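Long-range contact in uncharacterized N-acetyltransferase D2E76_00625 (Mycobacteroides abscessus, PDB 6YCA), which probably transfers acetyl groups from acetyl coenzyme A to amines, as a GCN5-related N-acetyltransferase of the Eis type that does not modify aminoglycosides: residues A151-R163 / V275-L289. Numbering follows the deposited sequence.
With SO4 (sulfate ion), chain L.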
ATOM      1  N   ALA A 151      30.008  12.992 -11.203  1.00 28.59           N
ATOM      2  CA  ALA A 151      30.358  13.071 -12.617  1.00 27.15           C
ATOM      3  C   ALA A 151      29.453  12.253 -13.527  1.00 24.06           C
ATOM      4  O   ALA A 151      29.289  12.618 -14.697  1.00 21.04           O
ATOM      5  CB  ALA A 151      31.810  12.633 -12.838  1.00 23.63           C
ATOM      6  N   THR A 152      28.874  11.153 -13.038  1.00 21.08           N
ATOM      7  CA  THR A 152      27.926  10.372 -13.820  1.00 22.96           C
ATOM      8  C   THR A 152      26.741  10.002 -12.947  1.00 19.14           C
ATOM      9  O   THR A 152      26.860   9.894 -11.725  1.00 21.17           O
ATOM     10  CB  THR A 152      28.521   9.057 -14.357  1.00 24.40           C
ATOM     11  OG1 THR A 152      28.526   8.071 -13.314  1.00 17.16           O
ATOM     12  CG2 THR A 152      29.936   9.263 -14.888  1.00 25.05           C
ATOM     13  N   SER A 153      25.602   9.772 -13.595  1.00 17.47           N
ATOM     14  CA  SER A 153      24.408   9.288 -12.924  1.00 21.54           C
ATOM     15  C   SER A 153      23.874   8.083 -13.685  1.00 28.04           C
ATOM     16  O   SER A 153      24.179   7.880 -14.864  1.00 28.63           O
ATOM     17  CB  SER A 153      23.318  10.366 -12.834  1.00 17.18           C
ATOM     18  OG  SER A 153      23.757  11.483 -12.078  1.00 17.27           O
ATOM     19  N   SER A 154      23.079   7.279 -12.987  1.00 28.72           N
ATOM     20  CA  SER A 154      22.488   6.073 -13.542  1.00 28.11           C
ATOM     21  C   SER A 154      20.975   6.113 -13.372  1.00 26.68           C
ATOM     22  O   SER A 154      20.444   6.788 -12.483  1.00 30.82           O
ATOM     23  CB  SER A 154      23.068   4.824 -12.867  1.00 31.18           C
ATOM     24  OG  SER A 154      22.615   4.712 -11.530  1.00 30.68           O
ATOM     25  N   ALA A 155      20.280   5.387 -14.242  1.00 23.98           N
ATOM     26  CA  ALA A 155      18.824   5.349 -14.234  1.00 25.72           C
ATOM     27  C   ALA A 155      18.339   3.905 -14.189  1.00 25.85           C
ATOM     28  O   ALA A 155      19.077   2.965 -14.506  1.00 23.61           O
ATOM     29  CB  ALA A 155      18.211   6.075 -15.443  1.00 23.26           C
ATOM     30  N   THR A 156      17.079   3.751 -13.785  1.00 23.94           N
ATOM     31  CA  THR A 156      16.406   2.464 -13.713  1.00 15.67           C
ATOM     32  C   THR A 156      15.135   2.517 -14.545  1.00 15.84           C
ATOM     33  O   THR A 156      14.286   3.387 -14.331  1.00 16.17           O
ATOM     34  CB  THR A 156      16.030   2.143 -12.276  1.00 16.07           C
ATOM     35  OG1 THR A 156      17.190   2.265 -11.453  1.00 22.91           O
ATOM     36  CG2 THR A 156      15.496   0.720 -12.184  1.00 18.89           C
ATOM     37  N   TYR A 157      14.998   1.581 -15.474  1.00 15.71           N
ATOM     38  CA  TYR A 157      13.863   1.542 -16.378  1.00 20.05           C
ATOM     39  C   TYR A 157      12.984   0.329 -16.091  1.00 23.94           C
ATOM     40  O   TYR A 157      13.488  -0.765 -15.818  1.00 25.75           O
ATOM     41  CB  TYR A 157      14.349   1.474 -17.825  1.00 17.96           C
ATOM     42  CG  TYR A 157      15.227   2.637 -18.206  1.00 21.00           C
ATOM     43  CD1 TYR A 157      16.587   2.616 -17.937  1.00 26.08           C
ATOM     44  CD2 TYR A 157      14.698   3.759 -18.826  1.00 20.30           C
ATOM     45  CE1 TYR A 157      17.400   3.677 -18.279  1.00 27.24           C
ATOM     46  CE2 TYR A 157      15.504   4.824 -19.176  1.00 22.81           C
ATOM     47  CZ  TYR A 157      16.856   4.776 -18.901  1.00 24.41           C
ATOM     48  OH  TYR A 157      17.667   5.832 -19.243  1.00 24.47           O
ATOM     49  N   ARG A 158      11.670   0.537 -16.147  1.00 21.19           N
ATOM     50  CA  ARG A 158      10.683  -0.537 -16.147  1.00 20.73           C
ATOM     51  C   ARG A 158       9.972  -0.516 -17.490  1.00 27.23           C
ATOM     52  O   ARG A 158       9.355   0.492 -17.856  1.00 30.27           O
ATOM     53  CB  ARG A 158       9.639  -0.382 -15.042  1.00 18.78           C
ATOM     54  CG  ARG A 158      10.024  -0.779 -13.635  1.00 25.45           C
ATOM     55  CD  ARG A 158       8.772  -0.609 -12.780  1.00 30.79           C
ATOM     56  NE  ARG A 158       7.679  -1.457 -13.260  1.00 37.03           N
ATOM     57  CZ  ARG A 158       6.394  -1.296 -12.934  1.00 44.71           C
ATOM     58  NH1 ARG A 158       6.022  -0.304 -12.130  1.00 49.98           N
ATOM     59  NH2 ARG A 158       5.471  -2.116 -13.429  1.00 40.15           N
ATOM     60  N   ILE A 159      10.078  -1.616 -18.227  1.00 24.15           N
ATOM     61  CA  ILE A 159       9.463  -1.759 -19.539  1.00 18.82           C
ATOM     62  C   ILE A 159       8.282  -2.707 -19.403  1.00 24.86           C
ATOM     63  O   ILE A 159       8.433  -3.821 -18.889  1.00 30.12           O
ATOM     64  CB  ILE A 159      10.471  -2.305 -20.562  1.00 17.22           C
ATOM     65  CG1 ILE A 159      11.688  -1.381 -20.658  1.00 16.75           C
ATOM     66  CG2 ILE A 159       9.801  -2.469 -21.916  1.00 17.69           C
ATOM     67  CD1 ILE A 159      12.756  -1.880 -21.613  1.00 16.54           C
ATOM     68  N   GLN A 160       7.109  -2.267 -19.846  1.00 25.48           N
ATOM     69  CA  GLN A 160       5.945  -3.145 -19.930  1.00 25.59           C
ATOM     70  C   GLN A 160       6.026  -3.850 -21.280  1.00 25.70           C
ATOM     71  O   GLN A 160       5.712  -3.265 -22.319  1.00 31.81           O
ATOM     72  CB  GLN A 160       4.648  -2.363 -19.753  1.00 27.96           C
ATOM     73  CG  GLN A 160       3.588  -3.115 -18.947  1.00 35.45           C
ATOM     74  CD  GLN A 160       2.175  -2.607 -19.198  1.00 51.73           C
ATOM     75  OE1 GLN A 160       1.292  -3.369 -19.606  1.00 57.16           O
ATOM     76  NE2 GLN A 160       1.951  -1.318 -18.945  1.00 55.05           N
ATOM     77  N   ARG A 161       6.472  -5.112 -21.265  1.00 23.21           N
ATOM     78  CA  ARG A 161       6.869  -5.793 -22.499  1.00 22.80           C
ATOM     79  C   ARG A 161       5.740  -5.879 -23.519  1.00 21.55           C
ATOM     80  O   ARG A 161       6.001  -5.831 -24.725  1.00 20.41           O
ATOM     81  CB  ARG A 161       7.426  -7.184 -22.197  1.00 20.01           C
ATOM     82  CG  ARG A 161       8.092  -7.854 -23.388  1.00 21.23           C
ATOM     83  CD  ARG A 161       8.464  -9.285 -23.069  1.00 23.10           C
ATOM     84  NE  ARG A 161       7.284 -10.131 -22.908  1.00 26.43           N
ATOM     85  CZ  ARG A 161       6.656 -10.746 -23.905  1.00 30.57           C
ATOM     86  NH1 ARG A 161       7.095 -10.620 -25.149  1.00 27.58           N
ATOM     87  NH2 ARG A 161       5.591 -11.497 -23.653  1.00 40.04           N
ATOM     88  N   ARG A 162       4.490  -6.036 -23.065  1.00 25.12           N
ATOM     89  CA  ARG A 162       3.375  -6.146 -24.003  1.00 24.75           C
ATOM     90  C   ARG A 162       3.227  -4.888 -24.845  1.00 22.10           C
ATOM     91  O   ARG A 162       2.769  -4.958 -25.990  1.00 22.75           O
ATOM     92  CB  ARG A 162       2.074  -6.475 -23.266  1.00 35.59           C
ATOM     93  CG  ARG A 162       1.583  -5.394 -22.312  1.00 48.29           C
ATOM     94  CD  ARG A 162       0.232  -5.759 -21.707  1.00 54.48           C
ATOM     95  NE  ARG A 162       0.367  -6.865 -20.758  1.00 60.78           N
ATOM     96  CZ  ARG A 162       0.079  -8.137 -21.030  1.00 62.98           C
ATOM     97  NH1 ARG A 162       0.258  -9.069 -20.100  1.00 61.40           N
ATOM     98  NH2 ARG A 162      -0.385  -8.479 -22.229  1.00 61.37           N
ATOM     99  N   ARG A 163       3.590  -3.732 -24.296  1.00 21.66           N
ATOM    100  CA  ARG A 163       3.520  -2.462 -25.004  1.00 22.08           C
ATOM    101  C   ARG A 163       4.801  -2.114 -25.758  1.00 25.70           C
ATOM    102  O   ARG A 163       4.859  -1.055 -26.396  1.00 24.28           O
ATOM    103  CB  ARG A 163       3.199  -1.337 -24.025  1.00 21.92           C
ATOM    104  CG  ARG A 163       2.010  -1.593 -23.136  1.00 22.58           C
ATOM    105  CD  ARG A 163       1.944  -0.525 -22.063  1.00 23.55           C
ATOM    106  NE  ARG A 163       1.963   0.816 -22.640  1.00 22.76           N
ATOM    107  CZ  ARG A 163       1.908   1.934 -21.928  1.00 22.85           C
ATOM    108  NH1 ARG A 163       1.832   1.876 -20.605  1.00 24.45           N
ATOM    109  NH2 ARG A 163       1.936   3.108 -22.539  1.00 23.20           N
ATOM    110  N   VAL A 275       7.343 -13.099 -20.064  1.00 22.98           N
ATOM    111  CA  VAL A 275       7.835 -11.973 -19.282  1.00 22.45           C
ATOM    112  C   VAL A 275       6.878 -10.803 -19.455  1.00 22.07           C
ATOM    113  O   VAL A 275       6.523 -10.436 -20.582  1.00 23.74           O
ATOM    114  CB  VAL A 275       9.270 -11.597 -19.679  1.00 23.01           C
ATOM    115  CG1 VAL A 275       9.721 -10.358 -18.911  1.00 19.98           C
ATOM    116  CG2 VAL A 275      10.200 -12.755 -19.392  1.00 25.88           C
ATOM    117  N   ASP A 276       6.449 -10.226 -18.334  1.00 21.01           N
ATOM    118  CA  ASP A 276       5.541  -9.089 -18.316  1.00 21.14           C
ATOM    119  C   ASP A 276       6.248  -7.758 -18.109  1.00 20.32           C
ATOM    120  O   ASP A 276       5.893  -6.771 -18.759  1.00 20.19           O
ATOM    121  CB  ASP A 276       4.471  -9.284 -17.236  1.00 30.36           C
ATOM    122  CG  ASP A 276       3.502 -10.409 -17.567  1.00 29.15           C
ATOM    123  OD1 ASP A 276       3.111 -10.525 -18.748  1.00 28.26           O
ATOM    124  OD2 ASP A 276       3.139 -11.182 -16.654  1.00 29.99           O
ATOM    125  N   VAL A 277       7.236  -7.700 -17.217  1.00 19.88           N
ATOM    126  CA  VAL A 277       7.934  -6.464 -16.889  1.00 19.21           C
ATOM    127  C   VAL A 277       9.431  -6.707 -16.995  1.00 20.09           C
ATOM    128  O   VAL A 277       9.943  -7.696 -16.464  1.00 26.63           O
ATOM    129  CB  VAL A 277       7.582  -5.991 -15.467  1.00 19.59           C
ATOM    130  CG1 VAL A 277       8.357  -4.738 -15.114  1.00 18.96           C
ATOM    131  CG2 VAL A 277       6.091  -5.766 -15.340  1.00 20.45           C
ATOM    132  N   ILE A 278      10.135  -5.803 -17.667  1.00 20.16           N
ATOM    133  CA  ILE A 278      11.587  -5.869 -17.787  1.00 26.75           C
ATOM    134  C   ILE A 278      12.160  -4.681 -17.028  1.00 34.12           C
ATOM    135  O   ILE A 278      11.852  -3.526 -17.347  1.00 45.74           O
ATOM    136  CB  ILE A 278      12.032  -5.845 -19.259  1.00 29.60           C
ATOM    137  CG1 ILE A 278      11.265  -6.897 -20.066  1.00 29.61           C
ATOM    138  CG2 ILE A 278      13.529  -6.081 -19.368  1.00 30.49           C
ATOM    139  CD1 ILE A 278      11.498  -6.803 -21.564  1.00 30.13           C
ATOM    140  N   GLU A 279      12.993  -4.950 -16.029  1.00 31.44           N
ATOM    141  CA  GLU A 279      13.622  -3.889 -15.251  1.00 32.09           C
ATOM    142  C   GLU A 279      15.115  -3.867 -15.541  1.00 30.50           C
ATOM    143  O   GLU A 279      15.816  -4.855 -15.300  1.00 37.10           O
ATOM    144  CB  GLU A 279      13.332  -4.001 -13.753  1.00 40.85           C
ATOM    145  CG  GLU A 279      13.797  -2.760 -12.984  1.00 58.46           C
ATOM    146  CD  GLU A 279      13.214  -2.664 -11.581  1.00 71.27           C
ATOM    147  OE1 GLU A 279      12.688  -3.683 -11.077  1.00 68.77           O
ATOM    148  OE2 GLU A 279      13.276  -1.558 -10.987  1.00 79.82           O
ATOM    149  N   LEU A 280      15.586  -2.745 -16.070  1.00 23.39           N
ATOM    150  CA  LEU A 280      16.990  -2.527 -16.383  1.00 19.92           C
ATOM    151  C   LEU A 280      17.540  -1.561 -15.350  1.00 23.49           C
ATOM    152  O   LEU A 280      16.913  -0.536 -15.069  1.00 34.08           O
ATOM    153  CB  LEU A 280      17.135  -1.869 -17.757  1.00 22.53           C
ATOM    154  CG  LEU A 280      16.795  -2.526 -19.098  1.00 25.50           C
ATOM    155  CD1 LEU A 280      17.697  -3.713 -19.395  1.00 31.26           C
ATOM    156  CD2 LEU A 280      15.323  -2.910 -19.194  1.00 23.37           C
ATOM    157  N   GLY A 281      18.684  -1.893 -14.763  1.00 24.43           N
ATOM    158  CA  GLY A 281      19.314  -1.006 -13.815  1.00 27.43           C
ATOM    159  C   GLY A 281      20.574  -1.584 -13.207  1.00 33.31           C
ATOM    160  O   GLY A 281      20.640  -2.771 -12.868  1.00 42.09           O
ATOM    161  N   PRO A 282      21.609  -0.745 -13.043  1.00 28.10           N
ATOM    162  CA  PRO A 282      21.652   0.649 -13.491  1.00 23.14           C
ATOM    163  C   PRO A 282      21.966   0.762 -14.979  1.00 19.98           C
ATOM    164  O   PRO A 282      22.702  -0.073 -15.502  1.00 15.08           O
ATOM    165  CB  PRO A 282      22.811   1.226 -12.682  1.00 15.42           C
ATOM    166  CG  PRO A 282      23.720   0.087 -12.506  1.00 16.58           C
ATOM    167  CD  PRO A 282      22.836  -1.111 -12.314  1.00 24.39           C
ATOM    168  N   ARG A 283      21.408   1.769 -15.637  1.00 22.42           N
ATOM    169  CA  ARG A 283      21.612   2.039 -17.051  1.00 22.28           C
ATOM    170  C   ARG A 283      21.921   3.516 -17.237  1.00 18.50           C
ATOM    171  O   ARG A 283      21.718   4.321 -16.321  1.00 19.31           O
ATOM    172  CB  ARG A 283      20.351   1.672 -17.847  1.00 26.63           C
ATOM    173  CG  ARG A 283      20.064   0.181 -17.915  1.00 27.69           C
ATOM    174  CD  ARG A 283      21.191  -0.565 -18.598  1.00 24.20           C
ATOM    175  NE  ARG A 283      21.467  -0.047 -19.932  1.00 24.11           N
ATOM    176  CZ  ARG A 283      22.572  -0.323 -20.614  1.00 27.75           C
ATOM    177  NH1 ARG A 283      23.494  -1.111 -20.080  1.00 32.68           N
ATOM    178  NH2 ARG A 283      22.759   0.188 -21.824  1.00 26.75           N
ATOM    179  N   PRO A 284      22.453   3.904 -18.398  1.00 15.34           N
ATOM    180  CA  PRO A 284      22.700   5.328 -18.653  1.00 15.66           C
ATOM    181  C   PRO A 284      21.415   6.143 -18.604  1.00 15.75           C
ATOM    182  O   PRO A 284      20.335   5.667 -18.959  1.00 15.69           O
ATOM    183  CB  PRO A 284      23.291   5.336 -20.067  1.00 16.03           C
ATOM    184  CG  PRO A 284      23.868   3.988 -20.243  1.00 15.89           C
ATOM    185  CD  PRO A 284      22.989   3.052 -19.474  1.00 15.46           C
ATOM    186  N   ILE A 285      21.544   7.395 -18.153  1.00 16.02           N
ATOM    187  CA  ILE A 285      20.378   8.271 -18.069  1.00 16.27           C
ATOM    188  C   ILE A 285      19.859   8.669 -19.446  1.00 17.68           C
ATOM    189  O   ILE A 285      18.731   9.158 -19.557  1.00 26.39           O
ATOM    190  CB  ILE A 285      20.630   9.505 -17.177  1.00 16.56           C
ATOM    191  CG1 ILE A 285      21.643  10.448 -17.818  1.00 17.04           C
ATOM    192  CG2 ILE A 285      21.103   9.090 -15.797  1.00 16.27           C
ATOM    193  CD1 ILE A 285      21.833  11.726 -17.054  1.00 17.47           C
ATOM    194  N   ASP A 286      20.651   8.481 -20.502  1.00 16.93           N
ATOM    195  CA  ASP A 286      20.220   8.768 -21.866  1.00 17.53           C
ATOM    196  C   ASP A 286      20.113   7.501 -22.710  1.00 23.71           C
ATOM    197  O   ASP A 286      20.258   7.552 -23.935  1.00 26.80           O
ATOM    198  CB  ASP A 286      21.144   9.786 -22.533  1.00 18.26           C
ATOM    199  CG  ASP A 286      22.568   9.269 -22.710  1.00 22.04           C
ATOM    200  OD1 ASP A 286      22.928   8.226 -22.116  1.00 22.55           O
ATOM    201  OD2 ASP A 286      23.339   9.918 -23.445  1.00 22.28           O
ATOM    202  N   ASP A 287      19.838   6.370 -22.067  1.00 16.75           N
ATOM    203  CA  ASP A 287      19.690   5.116 -22.785  1.00 19.50           C
ATOM    204  C   ASP A 287      18.542   5.242 -23.778  1.00 23.53           C
ATOM    205  O   ASP A 287      17.428   5.616 -23.385  1.00 34.55           O
ATOM    206  CB  ASP A 287      19.388   3.995 -21.793  1.00 22.64           C
ATOM    207  CG  ASP A 287      19.933   2.652 -22.241  1.00 34.48           C
ATOM    208  OD1 ASP A 287      20.632   2.600 -23.276  1.00 39.58           O
ATOM    209  OD2 ASP A 287      19.672   1.645 -21.546  1.00 38.64           O
ATOM    210  N   PRO A 288      18.767   4.974 -25.056  1.00 19.92           N
ATOM    211  CA  PRO A 288      17.710   5.202 -26.052  1.00 18.57           C
ATOM    212  C   PRO A 288      16.604   4.154 -26.060  1.00 18.11           C
ATOM    213  O   PRO A 288      16.056   3.861 -27.126  1.00 20.95           O
ATOM    214  CB  PRO A 288      18.479   5.211 -27.379  1.00 23.87           C
ATOM    215  CG  PRO A 288      19.673   4.357 -27.122  1.00 24.84           C
ATOM    216  CD  PRO A 288      20.046   4.594 -25.680  1.00 17.86           C
ATOM    217  N   LEU A 289      16.268   3.581 -24.899  1.00 17.42           N
ATOM    218  CA  LEU A 289      15.127   2.665 -24.827  1.00 17.38           C
ATOM    219  C   LEU A 289      13.825   3.278 -25.325  1.00 24.94           C
ATOM    220  O   LEU A 289      13.122   2.619 -26.114  1.00 30.19           O
ATOM    221  CB  LEU A 289      14.981   2.067 -23.423  1.00 16.74           C
ATOM    222  CG  LEU A 289      15.985   1.011 -22.967  1.00 24.72           C
ATOM    223  CD1 LEU A 289      15.765   0.663 -21.505  1.00 27.92           C
ATOM    224  CD2 LEU A 289      15.839  -0.226 -23.822  1.00 29.56           C
TER
HETATM  225  S   SO4 L 506       0.536   5.773 -20.258  1.00 75.70           S
HETATM  226  O1  SO4 L 506       0.306   6.192 -21.642  1.00 74.61           O
HETATM  227  O2  SO4 L 506      -0.666   5.121 -19.741  1.00 80.42           O
HETATM  228  O3  SO4 L 506       1.652   4.836 -20.189  1.00 71.96           O
HETATM  229  O4  SO4 L 506       0.839   6.948 -19.443  1.00 74.05           O
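Tyr157 and Leu280 form a hydrogen-bonded antiparallel pair, each backbone N meeting the other's carbonyl (Tyr157 N to Leu280 O, 2.9 Å). Ile159 with Ile278 and Ala155 with Arg283 pair likewise. Between Ala155 and Tyr157 the register slips by one residue, a beta bulge. The cis peptide before Pro282 lies beside it. At the far end of the pairing, Arg161 N reaches Asp276 O from above the carbonyl plane.

Across the contact, two side chains bond to backbone carbonyls. The Tyr157 hydroxyl donates in the carbonyl plane to Pro284 O at 2.7 Å. That oxygen also accepts Asp287 N, closing the type I turn 284-287. Arg161 swings its CG opposite the backbone N (chi1 -169°) and bends at chi3, bringing NE to Val275 O; NH1 bonds Leu270 O.

A long salt bridge joins Arg162 NH1 to Asp276 OD1, 3.5 Å apart; Asp276 OD2 takes Arg247 N. Arg283 NE bridges to Asp287 OD2 at 2.9 Å. Beside the contact, Arg163 pairs with Asp295 and binds a sulfate, probably from the crystallisation liquor, shared with Arg305 of a neighbouring subunit.

On the Tyr157 side of the strands, apolar side chains gather. Leu289 CD1 lies over one ring face in a CH-pi contact, 4.2 Å from the centroid. Ile159 CD1 meets the same methyl and, at 3.7 Å, Leu280 CD2.

Strand 149-160 runs between 277-284 and 299-312. Strand 248-256 flanks 277-284, and helix 259-270 packs against Leu289.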